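PDB 6FDF: tRNA (cytosine(38)-C(5))-methyltransferase from Schizosaccharomyces pombe, which methylates carbon 5 of cytosine 38 in the anticodon loop of tRNA(Asp), using S-adenosyl-L-methionine as methyl donor, and lacks DNA-methylation activity. Local coordinates for residues Leu16-Gly21 and Ala39-Pro44; Met23-Asn28 and Leu52-Leu57; His227-Val232 and Gly254-Met259; Ser260-Thr265 and Met274-Arg279. One frame throughout, in Å; residues are numbered along the deposited sequence. Where two conformers were deposited one is given.

Contact 1: Leu16-Gly21 and Ala39-Pro44. With SAH (S-adenosyl-L-homocysteine), chain E.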
# COMPACT_ATOMS: atom_id res chain seq x y z
N LEU A 16 7.54 -8.57 5.82
CA LEU A 16 7.23 -9.56 4.80
C LEU A 16 6.45 -8.93 3.66
O LEU A 16 5.58 -8.08 3.89
CB LEU A 16 6.42 -10.71 5.40
CG LEU A 16 7.10 -11.47 6.54
CD1 LEU A 16 6.12 -12.37 7.26
CD2 LEU A 16 8.27 -12.27 6.00
N TYR A 17 6.72 -9.38 2.43
CA TYR A 17 6.15 -8.77 1.22
C TYR A 17 6.49 -7.28 1.18
O TYR A 17 5.62 -6.42 1.09
CB TYR A 17 4.63 -8.97 1.13
CG TYR A 17 4.07 -10.37 1.38
CD1 TYR A 17 3.73 -10.79 2.67
CD2 TYR A 17 3.82 -11.24 0.32
CE1 TYR A 17 3.19 -12.05 2.89
CE2 TYR A 17 3.29 -12.51 0.54
CZ TYR A 17 2.97 -12.90 1.83
OH TYR A 17 2.41 -14.13 2.06
N SER A 18 7.80 -7.00 1.27
CA SER A 18 8.25 -5.65 1.62
C SER A 18 8.08 -4.64 0.49
O SER A 18 7.96 -3.44 0.76
CB SER A 18 9.71 -5.69 2.04
OG SER A 18 10.46 -6.57 1.22
N GLY A 19 8.09 -5.09 -0.77
CA GLY A 19 7.93 -4.14 -1.86
C GLY A 19 9.01 -3.07 -1.82
O GLY A 19 10.19 -3.37 -1.63
N ILE A 20 8.61 -1.81 -1.98
CA ILE A 20 9.60 -0.73 -1.92
C ILE A 20 9.69 -0.16 -0.51
O ILE A 20 10.30 0.89 -0.29
CB ILE A 20 9.28 0.38 -2.94
CG1 ILE A 20 7.92 1.02 -2.64
CG2 ILE A 20 9.34 -0.15 -4.36
CD1 ILE A 20 7.58 2.19 -3.54
N GLY A 21 9.13 -0.87 0.47
CA GLY A 21 9.34 -0.50 1.85
C GLY A 21 8.35 0.48 2.44
O GLY A 21 8.72 1.24 3.34
N ALA A 39 13.80 -7.65 5.31
CA ALA A 39 12.67 -7.36 4.44
C ALA A 39 12.68 -8.42 3.35
O ALA A 39 13.72 -8.67 2.74
CB ALA A 39 12.77 -5.95 3.85
N ILE A 40 11.55 -9.08 3.13
CA ILE A 40 11.50 -10.23 2.23
C ILE A 40 10.55 -9.93 1.08
O ILE A 40 9.38 -9.61 1.30
CB ILE A 40 11.07 -11.51 2.96
CG1 ILE A 40 12.07 -11.84 4.07
CG2 ILE A 40 10.99 -12.66 1.97
CD1 ILE A 40 11.79 -13.14 4.77
N ASP A 41 11.06 -10.05 -0.15
CA ASP A 41 10.24 -9.91 -1.34
C ASP A 41 10.89 -10.72 -2.45
O ASP A 41 12.11 -10.81 -2.54
CB ASP A 41 10.08 -8.43 -1.75
CG ASP A 41 8.87 -8.19 -2.64
OD1 ASP A 41 8.83 -8.76 -3.75
OD2 ASP A 41 7.96 -7.44 -2.21
N ILE A 42 10.04 -11.30 -3.30
CA ILE A 42 10.52 -12.12 -4.41
C ILE A 42 10.86 -11.28 -5.64
O ILE A 42 11.53 -11.79 -6.56
CB ILE A 42 9.45 -13.19 -4.73
CG1 ILE A 42 10.05 -14.35 -5.53
CG2 ILE A 42 8.26 -12.56 -5.46
CD1 ILE A 42 9.06 -15.47 -5.78
N ASN A 43 10.44 -10.02 -5.68
CA ASN A 43 10.61 -9.17 -6.84
C ASN A 43 11.95 -8.45 -6.73
O ASN A 43 12.10 -7.56 -5.87
CB ASN A 43 9.46 -8.16 -6.93
CG ASN A 43 9.54 -7.25 -8.16
OD1 ASN A 43 10.61 -6.96 -8.68
ND2 ASN A 43 8.38 -6.81 -8.62
N PRO A 44 12.96 -8.80 -7.54
CA PRO A 44 14.26 -8.11 -7.41
C PRO A 44 14.20 -6.62 -7.73
O PRO A 44 15.04 -5.86 -7.21
CB PRO A 44 15.16 -8.87 -8.39
CG PRO A 44 14.22 -9.50 -9.36
CD PRO A 44 12.96 -9.81 -8.60
N SAH E . 3.69 -3.61 0.94
CA SAH E . 4.71 -3.39 -0.06
CB SAH E . 4.36 -4.05 -1.40
CG SAH E . 3.42 -5.25 -1.20
SD SAH E . 2.71 -5.81 -2.72
C SAH E . 4.95 -1.93 -0.23
O SAH E . 4.34 -1.14 0.52
OXT SAH E . 5.77 -1.57 -1.11
C5' SAH E . 3.01 -7.52 -2.43
C4' SAH E . 4.51 -7.80 -2.57
O4' SAH E . 4.73 -9.14 -2.16
C3' SAH E . 5.02 -7.65 -4.01
O3' SAH E . 6.18 -6.81 -4.03
C2' SAH E . 5.45 -9.07 -4.40
O2' SAH E . 6.67 -9.07 -5.15
C1' SAH E . 5.65 -9.74 -3.05
N9 SAH E . 5.34 -11.19 -3.03
C8 SAH E . 4.26 -11.81 -3.55
N7 SAH E . 4.33 -13.14 -3.33
C5 SAH E . 5.47 -13.41 -2.67
C6 SAH E . 6.15 -14.61 -2.14
N6 SAH E . 5.60 -15.83 -2.28
N1 SAH E . 7.33 -14.42 -1.51
C2 SAH E . 7.89 -13.20 -1.37
N3 SAH E . 7.33 -12.07 -1.83
C4 SAH E . 6.14 -12.11 -2.48
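The carboxylate of Asp41 receives the backbone N of Gly19 on OD2, at 2.8 Å, on the anti side and 28° out of its plane. Its other oxygen, OD1, uses its anti lone pair for Asn43 N, an Asx turn. Each oxygen also holds one ribose hydroxyl of the bound S-adenosyl-L-homocysteine: O2' lies 2.6 Å from OD1, and O3' 2.6 Å from OD2. The Tyr17 ring meets the same sugar at its edge, with CD2 3.4 Å from O4'. Behind these groups the strands 11-16 and 34-41 run parallel, Leu16 beside Ile40, their methyls CD2 and CD1 3.8 Å apart. Ser18 N, 3.1 Å from Ile40 O, carries the pairing into the loop. This is the Rossmann-like methyltransferase arrangement: a glycine-containing turn after one strand, an acidic residue near the C-terminal end of the next. Glycine suits position 19 because its phi is positive and a CB would collide with the cofactor carboxylate at OXT. An alanine in place of Asp41 would probably leave both ribose hydroxyls and the N-H groups of Gly19 and Asn43 without their acceptor. With four donors converging on it, the carboxylate is likely to stay ionised.

Contact 2: Met23-Asn28 and Leu52-Leu57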
# COMPACT_ATOMS: atom_id res chain seq x y z
N MET A 23 6.07 -0.10 4.55
CA MET A 23 5.99 -0.35 5.99
C MET A 23 7.15 0.29 6.74
O MET A 23 6.97 0.84 7.83
CB MET A 23 5.95 -1.86 6.28
CG MET A 23 4.73 -2.61 5.79
SD MET A 23 3.24 -2.15 6.71
CE MET A 23 2.06 -3.30 6.01
N HIS A 24 8.35 0.22 6.17
CA HIS A 24 9.51 0.85 6.78
C HIS A 24 9.32 2.37 6.84
O HIS A 24 9.61 3.00 7.86
CB HIS A 24 10.77 0.47 6.01
CG HIS A 24 12.06 0.80 6.71
ND1 HIS A 24 13.23 0.11 6.45
CD2 HIS A 24 12.37 1.73 7.64
CE1 HIS A 24 14.20 0.60 7.20
NE2 HIS A 24 13.70 1.59 7.93
N TYR A 25 8.80 2.96 5.76
CA TYR A 25 8.55 4.40 5.78
C TYR A 25 7.51 4.76 6.83
O TYR A 25 7.62 5.80 7.49
CB TYR A 25 8.09 4.88 4.40
CG TYR A 25 9.20 5.02 3.38
CD1 TYR A 25 10.22 5.94 3.56
CD2 TYR A 25 9.19 4.27 2.21
CE1 TYR A 25 11.23 6.08 2.61
CE2 TYR A 25 10.19 4.41 1.26
CZ TYR A 25 11.20 5.32 1.47
OH TYR A 25 12.20 5.45 0.53
N ALA A 26 6.49 3.91 7.00
CA ALA A 26 5.46 4.18 8.00
C ALA A 26 6.01 4.05 9.41
O ALA A 26 5.64 4.82 10.30
CB ALA A 26 4.27 3.24 7.79
N LEU A 27 6.91 3.08 9.62
CA LEU A 27 7.58 2.96 10.91
C LEU A 27 8.41 4.20 11.21
O LEU A 27 8.46 4.67 12.36
CB LEU A 27 8.47 1.71 10.94
CG LEU A 27 7.72 0.38 11.08
CD1 LEU A 27 8.60 -0.77 10.60
CD2 LEU A 27 7.28 0.15 12.52
N ASN A 28 9.07 4.76 10.19
CA ASN A 28 9.84 5.98 10.37
C ASN A 28 8.94 7.13 10.81
O ASN A 28 9.28 7.89 11.72
CB ASN A 28 10.57 6.36 9.08
CG ASN A 28 11.67 5.39 8.71
OD1 ASN A 28 12.11 4.56 9.52
ND2 ASN A 28 12.14 5.48 7.47
N LEU A 52 18.28 0.53 -1.99
CA LEU A 52 18.83 1.84 -2.33
C LEU A 52 18.36 2.91 -1.35
O LEU A 52 19.12 3.84 -1.04
CB LEU A 52 18.43 2.21 -3.76
CG LEU A 52 18.77 3.63 -4.20
CD1 LEU A 52 20.28 3.84 -4.23
CD2 LEU A 52 18.15 3.94 -5.56
N ASN A 53 17.14 2.78 -0.83
CA ASN A 53 16.55 3.81 0.01
C ASN A 53 16.68 3.53 1.50
O ASN A 53 16.86 4.46 2.29
CB ASN A 53 15.07 3.99 -0.35
CG ASN A 53 14.89 4.76 -1.65
OD1 ASN A 53 14.83 5.99 -1.65
ND2 ASN A 53 14.78 4.04 -2.76
N HIS A 54 16.59 2.26 1.92
CA HIS A 54 16.59 1.91 3.33
C HIS A 54 17.89 1.29 3.81
O HIS A 54 18.07 1.12 5.02
CB HIS A 54 15.44 0.93 3.64
CG HIS A 54 14.09 1.45 3.28
ND1 HIS A 54 13.51 2.54 3.91
CD2 HIS A 54 13.19 1.04 2.35
CE1 HIS A 54 12.32 2.77 3.39
NE2 HIS A 54 12.10 1.88 2.44
N GLY A 55 18.80 0.93 2.91
CA GLY A 55 19.93 0.11 3.27
C GLY A 55 19.70 -1.34 2.90
O GLY A 55 18.58 -1.78 2.63
N LYS A 56 20.79 -2.11 2.88
CA LYS A 56 20.75 -3.48 2.36
C LYS A 56 20.10 -4.39 3.39
O LYS A 56 20.75 -5.08 4.18
CB LYS A 56 22.15 -3.95 1.99
CG LYS A 56 22.84 -3.03 1.01
CD LYS A 56 24.22 -3.54 0.62
CE LYS A 56 24.87 -2.63 -0.40
NZ LYS A 56 26.20 -3.14 -0.82
N LEU A 57 18.77 -4.37 3.39
CA LEU A 57 17.95 -5.19 4.27
C LEU A 57 17.03 -6.16 3.55
O LEU A 57 16.55 -7.11 4.17
CB LEU A 57 17.09 -4.30 5.19
CG LEU A 57 17.87 -3.30 6.06
CD1 LEU A 57 16.89 -2.35 6.74
CD2 LEU A 57 18.72 -4.04 7.07
O HOH W 1 14.11 7.18 0.99
O HOH W 2 14.37 4.14 6.00
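His24 and His54 stack in an offset, nearly parallel fashion, centroids 4.2 Å apart and planes at 11°, the two side chains sliding past each other from the two helices. His24 has CG anti to the backbone N (chi1 -167°), which sets CG 3.6 Å from ND1 of His54. In His54, CG is instead anti to the carbonyl carbon, beside the backbone N, and the imidazole lies between His24 and Tyr25. One face of the His54 ring receives CG and ND1 of His24, while its edge is driven into the face of Tyr25: CE1 stands 3.3 Å above the phenol plane, over its centre, with the planes at 59°. CB of His24 adds a CH-pi contact to the His54 face. Leu57 closes the margin of the cluster, its CD1 4.0 Å from CE1 of His24 at the ring edge.

Tyr25 ends beside Asn53, OH lying 3.3 Å from CB. One water joins the two polar tips, 2.6 Å from Tyr25 OH and donating to Asn53 OD1, an oxygen that also accepts from Glu297 N. A second water links Asn28 ND2 to His54 ND1, and it too lies over the His24 face.

ND1 of His24 is bonded to Tyr50 OH, and NE2 of His54 makes a weak bond to Ile20 O. Because a carbonyl can only accept, NE2 of His54 probably carries a proton, and the weak bond it makes links this aromatic cluster to the loop that holds the cofactor.

Contact 3: His227-Val232 and Gly254-Met259. With GOL (glycerol), chain F.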
# COMPACT_ATOMS: atom_id res chain seq x y z
N HIS A 227 -13.95 8.43 -22.81
CA HIS A 227 -15.09 8.64 -21.92
C HIS A 227 -14.99 7.83 -20.63
O HIS A 227 -15.71 8.12 -19.68
CB HIS A 227 -16.40 8.32 -22.66
CG HIS A 227 -16.73 9.30 -23.74
ND1 HIS A 227 -16.54 9.02 -25.08
CD2 HIS A 227 -17.22 10.56 -23.69
CE1 HIS A 227 -16.92 10.06 -25.80
NE2 HIS A 227 -17.33 11.01 -24.98
N GLN A 228 -14.11 6.83 -20.58
CA GLN A 228 -13.96 6.02 -19.38
C GLN A 228 -13.01 6.63 -18.35
O GLN A 228 -12.96 6.14 -17.21
CB GLN A 228 -13.49 4.61 -19.75
CG GLN A 228 -14.63 3.67 -20.11
CD GLN A 228 -14.67 3.29 -21.58
OE1 GLN A 228 -14.79 4.16 -22.45
NE2 GLN A 228 -14.59 2.00 -21.86
N PHE A 229 -12.23 7.65 -18.72
CA PHE A 229 -11.34 8.29 -17.75
C PHE A 229 -12.14 9.03 -16.69
O PHE A 229 -13.17 9.65 -16.98
CB PHE A 229 -10.40 9.27 -18.44
CG PHE A 229 -9.21 8.64 -19.10
CD1 PHE A 229 -8.23 8.01 -18.34
CD2 PHE A 229 -9.04 8.72 -20.48
CE1 PHE A 229 -7.12 7.44 -18.95
CE2 PHE A 229 -7.93 8.16 -21.09
CZ PHE A 229 -6.96 7.52 -20.32
N ASP A 230 -11.64 9.00 -15.46
CA ASP A 230 -12.04 9.95 -14.43
C ASP A 230 -11.07 11.12 -14.46
O ASP A 230 -9.87 10.94 -14.24
CB ASP A 230 -12.05 9.30 -13.05
CG ASP A 230 -12.43 10.27 -11.95
OD1 ASP A 230 -13.61 10.68 -11.90
OD2 ASP A 230 -11.56 10.63 -11.13
N ILE A 231 -11.58 12.32 -14.76
CA ILE A 231 -10.75 13.51 -14.91
C ILE A 231 -10.87 14.35 -13.65
O ILE A 231 -11.99 14.68 -13.22
CB ILE A 231 -11.16 14.31 -16.15
CG1 ILE A 231 -10.99 13.47 -17.42
CG2 ILE A 231 -10.35 15.60 -16.25
CD1 ILE A 231 -11.55 14.12 -18.67
N VAL A 232 -9.73 14.74 -13.08
CA VAL A 232 -9.70 15.62 -11.92
C VAL A 232 -8.90 16.86 -12.27
O VAL A 232 -8.14 16.89 -13.24
CB VAL A 232 -9.12 14.93 -10.66
CG1 VAL A 232 -9.93 13.68 -10.30
CG2 VAL A 232 -7.65 14.58 -10.85
N GLY A 254 -6.86 4.58 -12.36
CA GLY A 254 -6.42 5.83 -11.78
C GLY A 254 -7.00 6.98 -12.57
O GLY A 254 -7.33 6.86 -13.75
N SER A 255 -7.15 8.13 -11.90
CA SER A 255 -7.63 9.34 -12.57
C SER A 255 -6.51 9.99 -13.37
O SER A 255 -5.32 9.69 -13.18
CB SER A 255 -8.16 10.34 -11.54
OG SER A 255 -9.15 9.75 -10.71
N ILE A 256 -6.89 10.89 -14.26
CA ILE A 256 -5.94 11.72 -14.99
C ILE A 256 -6.25 13.18 -14.69
O ILE A 256 -7.33 13.52 -14.18
CB ILE A 256 -5.97 11.45 -16.51
CG1 ILE A 256 -7.38 11.56 -17.08
CG2 ILE A 256 -5.39 10.06 -16.82
CD1 ILE A 256 -7.45 11.51 -18.59
N LEU A 257 -5.30 14.05 -15.02
CA LEU A 257 -5.30 15.44 -14.60
C LEU A 257 -5.56 16.37 -15.78
O LEU A 257 -4.81 16.34 -16.77
CB LEU A 257 -3.96 15.81 -13.95
CG LEU A 257 -3.88 17.23 -13.40
CD1 LEU A 257 -4.76 17.38 -12.17
CD2 LEU A 257 -2.44 17.60 -13.08
N GLN A 258 -6.60 17.20 -15.67
CA GLN A 258 -6.84 18.28 -16.62
C GLN A 258 -5.99 19.48 -16.23
O GLN A 258 -6.15 20.03 -15.14
CB GLN A 258 -8.32 18.66 -16.63
CG GLN A 258 -8.61 19.95 -17.39
CD GLN A 258 -10.07 20.37 -17.29
OE1 GLN A 258 -10.96 19.53 -17.14
NE2 GLN A 258 -10.32 21.67 -17.40
N MET A 259 -5.09 19.89 -17.13
CA MET A 259 -4.28 21.08 -16.89
C MET A 259 -4.88 22.35 -17.47
O MET A 259 -4.45 23.45 -17.08
CB MET A 259 -2.87 20.88 -17.47
CG MET A 259 -2.09 19.78 -16.76
SD MET A 259 -0.32 19.77 -17.15
CE MET A 259 -0.33 19.11 -18.81
C1 GOL F . -10.49 5.70 -15.03
O1 GOL F . -9.81 6.93 -14.90
C2 GOL F . -11.50 5.59 -13.85
O2 GOL F . -12.17 4.37 -13.84
C3 GOL F . -10.65 5.79 -12.58
O3 GOL F . -9.79 4.70 -12.48
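Ile231 and Val232 pair in parallel with Ile256 and Leu257, joining an outer strand to the middle strand of a small three-stranded sheet, remote from the cofactor. Three backbone bonds stitch them together: Ile256 N to Asp230 O, Val232 N to Ile256 O at 2.9 Å, and Gln258 N to Val232 O. Ile231 and Ile256 share one face of the sheet, Val232 and Leu257 the other; the beta-branched Ile231, Val232 and Ile256 suit extended strands.

Ahead of the pairing, Phe229 turns one ring face to Ile256. The isoleucine has CG1 between its backbone N and carbonyl carbon (chi1 53°), and CD1 lies over the ring, 3.7 Å from its centroid in a CH-pi contact. Val221 and Leu222 of helix 219-225 also pack on this ring. A 21-residue connection without helix or strand separates the segments, and the sheet stands apart from the seven-stranded catalytic one, an arrangement consistent with the target-recognition region of C5-methyltransferases. An alanine instead of Phe229 would probably open a gap between helix 219-225 and the sheet, leaving CD1 of Ile256 without the ring it covers.

The polar end is held by Ser255, whose OG donates to the anti lone pair of Asp230 OD2 at 2.6 Å; Cys240 N bonds to the same hydroxyl. A glycerol, probably from the crystallisation liquor, bridges the segments: its O1 accepts from Asp230 N at 2.8 Å and donates to Gly254 O at 2.7 Å. At Gly254 the backbone angles would press a CB against the preceding carbonyl O.

Contact 4: Ser260-Thr265 and Met274-Arg279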
# COMPACT_ATOMS: atom_id res chain seq x y z
N SER A 260 -5.85 22.25 -18.38
CA SER A 260 -6.49 23.45 -18.90
C SER A 260 -7.46 24.02 -17.87
O SER A 260 -7.79 23.40 -16.86
CB SER A 260 -7.20 23.13 -20.21
OG SER A 260 -8.42 22.44 -19.96
N ASP A 261 -7.93 25.24 -18.14
CA ASP A 261 -8.78 25.97 -17.21
C ASP A 261 -10.27 25.79 -17.48
O ASP A 261 -11.08 26.44 -16.81
CB ASP A 261 -8.44 27.46 -17.23
CG ASP A 261 -8.69 28.10 -18.58
OD1 ASP A 261 -8.35 27.47 -19.61
OD2 ASP A 261 -9.23 29.22 -18.62
N HIS A 262 -10.65 24.95 -18.45
CA HIS A 262 -12.06 24.78 -18.78
C HIS A 262 -12.86 24.38 -17.55
O HIS A 262 -12.52 23.42 -16.85
CB HIS A 262 -12.23 23.72 -19.87
CG HIS A 262 -11.56 24.06 -21.17
ND1 HIS A 262 -10.25 23.72 -21.43
CD2 HIS A 262 -12.01 24.71 -22.27
CE1 HIS A 262 -9.92 24.14 -22.64
NE2 HIS A 262 -10.97 24.74 -23.17
N GLU A 263 -13.93 25.14 -17.27
CA GLU A 263 -14.78 24.80 -16.13
C GLU A 263 -15.68 23.61 -16.43
O GLU A 263 -15.91 22.77 -15.55
CB GLU A 263 -15.62 26.02 -15.72
CG GLU A 263 -14.79 27.24 -15.35
CD GLU A 263 -15.65 28.42 -14.91
OE1 GLU A 263 -16.75 28.19 -14.38
OE2 GLU A 263 -15.22 29.57 -15.11
N ASN A 264 -16.18 23.50 -17.66
CA ASN A 264 -17.13 22.46 -18.03
C ASN A 264 -16.35 21.39 -18.79
O ASN A 264 -16.21 21.45 -20.01
CB ASN A 264 -18.29 23.02 -18.86
CG ASN A 264 -19.44 22.04 -19.02
OD1 ASN A 264 -19.24 20.82 -19.01
ND2 ASN A 264 -20.65 22.56 -19.18
N THR A 265 -15.86 20.40 -18.05
CA THR A 265 -14.95 19.41 -18.62
C THR A 265 -15.66 18.53 -19.64
O THR A 265 -15.13 18.30 -20.74
CB THR A 265 -14.35 18.56 -17.50
OG1 THR A 265 -13.56 19.39 -16.64
CG2 THR A 265 -13.46 17.44 -18.07
N MET A 274 -8.47 17.06 -26.76
CA MET A 274 -7.05 17.34 -26.62
C MET A 274 -6.79 18.71 -26.01
O MET A 274 -5.71 18.94 -25.46
CB MET A 274 -6.34 17.23 -27.97
CG MET A 274 -6.43 15.85 -28.59
SD MET A 274 -5.99 14.55 -27.43
CE MET A 274 -4.23 14.82 -27.28
N ALA A 275 -7.76 19.63 -26.08
CA ALA A 275 -7.58 20.96 -25.51
C ALA A 275 -7.70 20.97 -23.99
O ALA A 275 -7.41 21.99 -23.37
CB ALA A 275 -8.61 21.93 -26.11
N LEU A 276 -8.12 19.86 -23.39
CA LEU A 276 -8.14 19.73 -21.94
C LEU A 276 -6.75 19.55 -21.35
O LEU A 276 -6.61 19.65 -20.13
CB LEU A 276 -9.02 18.55 -21.53
CG LEU A 276 -10.52 18.76 -21.74
CD1 LEU A 276 -11.26 17.44 -21.56
CD2 LEU A 276 -11.04 19.82 -20.77
N GLN A 277 -5.74 19.30 -22.18
CA GLN A 277 -4.36 19.13 -21.72
C GLN A 277 -4.29 18.09 -20.61
O GLN A 277 -3.79 18.33 -19.51
CB GLN A 277 -3.77 20.47 -21.25
CG GLN A 277 -3.87 21.59 -22.27
CD GLN A 277 -3.28 22.89 -21.75
OE1 GLN A 277 -3.96 23.91 -21.68
NE2 GLN A 277 -2.01 22.85 -21.38
N LEU A 278 -4.81 16.90 -20.91
CA LEU A 278 -4.87 15.81 -19.94
C LEU A 278 -3.53 15.10 -19.87
O LEU A 278 -2.95 14.75 -20.91
CB LEU A 278 -5.97 14.83 -20.34
CG LEU A 278 -7.38 15.41 -20.37
CD1 LEU A 278 -8.30 14.57 -21.25
CD2 LEU A 278 -7.93 15.49 -18.96
N ARG A 279 -3.05 14.87 -18.65
CA ARG A 279 -1.82 14.12 -18.44
C ARG A 279 -2.02 13.11 -17.32
O ARG A 279 -2.89 13.27 -16.46
CB ARG A 279 -0.64 15.05 -18.10
CG ARG A 279 -0.70 15.72 -16.73
CD ARG A 279 0.65 16.38 -16.43
NE ARG A 279 0.70 17.20 -15.22
CZ ARG A 279 0.96 16.72 -14.00
NH1 ARG A 279 1.16 15.42 -13.82
NH2 ARG A 279 1.00 17.54 -12.96
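Ser260 binds Leu276 at the ends of a strand-helix-strand unit: strand 256-258, helix 265-272 and strand 278-279 follow one another, the two strands lying antiparallel, and this contact draws together the turns that flank the helix. The backbone N of Ser260 donates to Leu276 O at 3.2 Å, from 51° above the carbonyl plane. From there its side chain can be followed outward. CB sits 3.4 Å from Ala275 O and 3.6 Å from Gln277 OE1. OG, the tip, lies 3.4 Å from CA of Leu276 and is hydrogen-bonded to His262 ND1 at 2.7 Å, either atom being a possible donor; this bond lies in the plane of the imidazole, at its edge. A small hydroxyl fits here, where two carbonyls and a ring close in.

Leu276 has CG anti to its carbonyl carbon (chi1 -71°), and its fork spans the loop: CD2 faces Ser260 OG and His262, while CD1 packs on Thr265, whose own OG1 is bonded to Gln258 OE1. On the far side of the imidazole from its CB, CE1 of His262 comes to 3.4 Å from Ala275 O.

From the N terminus, contact 1 joins the loop after strand 11-16 to the end of strand 34-41, closing a loop that contains helix 22-29. Contact 2 opens within that loop and closes beyond it, at the C-terminal end of helix 44-54, so the two cross; they also touch, Ala39 N lying 3.0 Å from Leu57 O. Together they tie the first strands and helices of the cofactor-binding domain. Much later, contact 3 closes a 21-residue connection without helix or strand, and contact 4, in series, a short one holding helix 265-272; both reach the small sheet through neighbouring strands 256-258 and 278-279. Contacts 1 and 3 have centres about 31 Å apart, on opposite sides of the chain's centre.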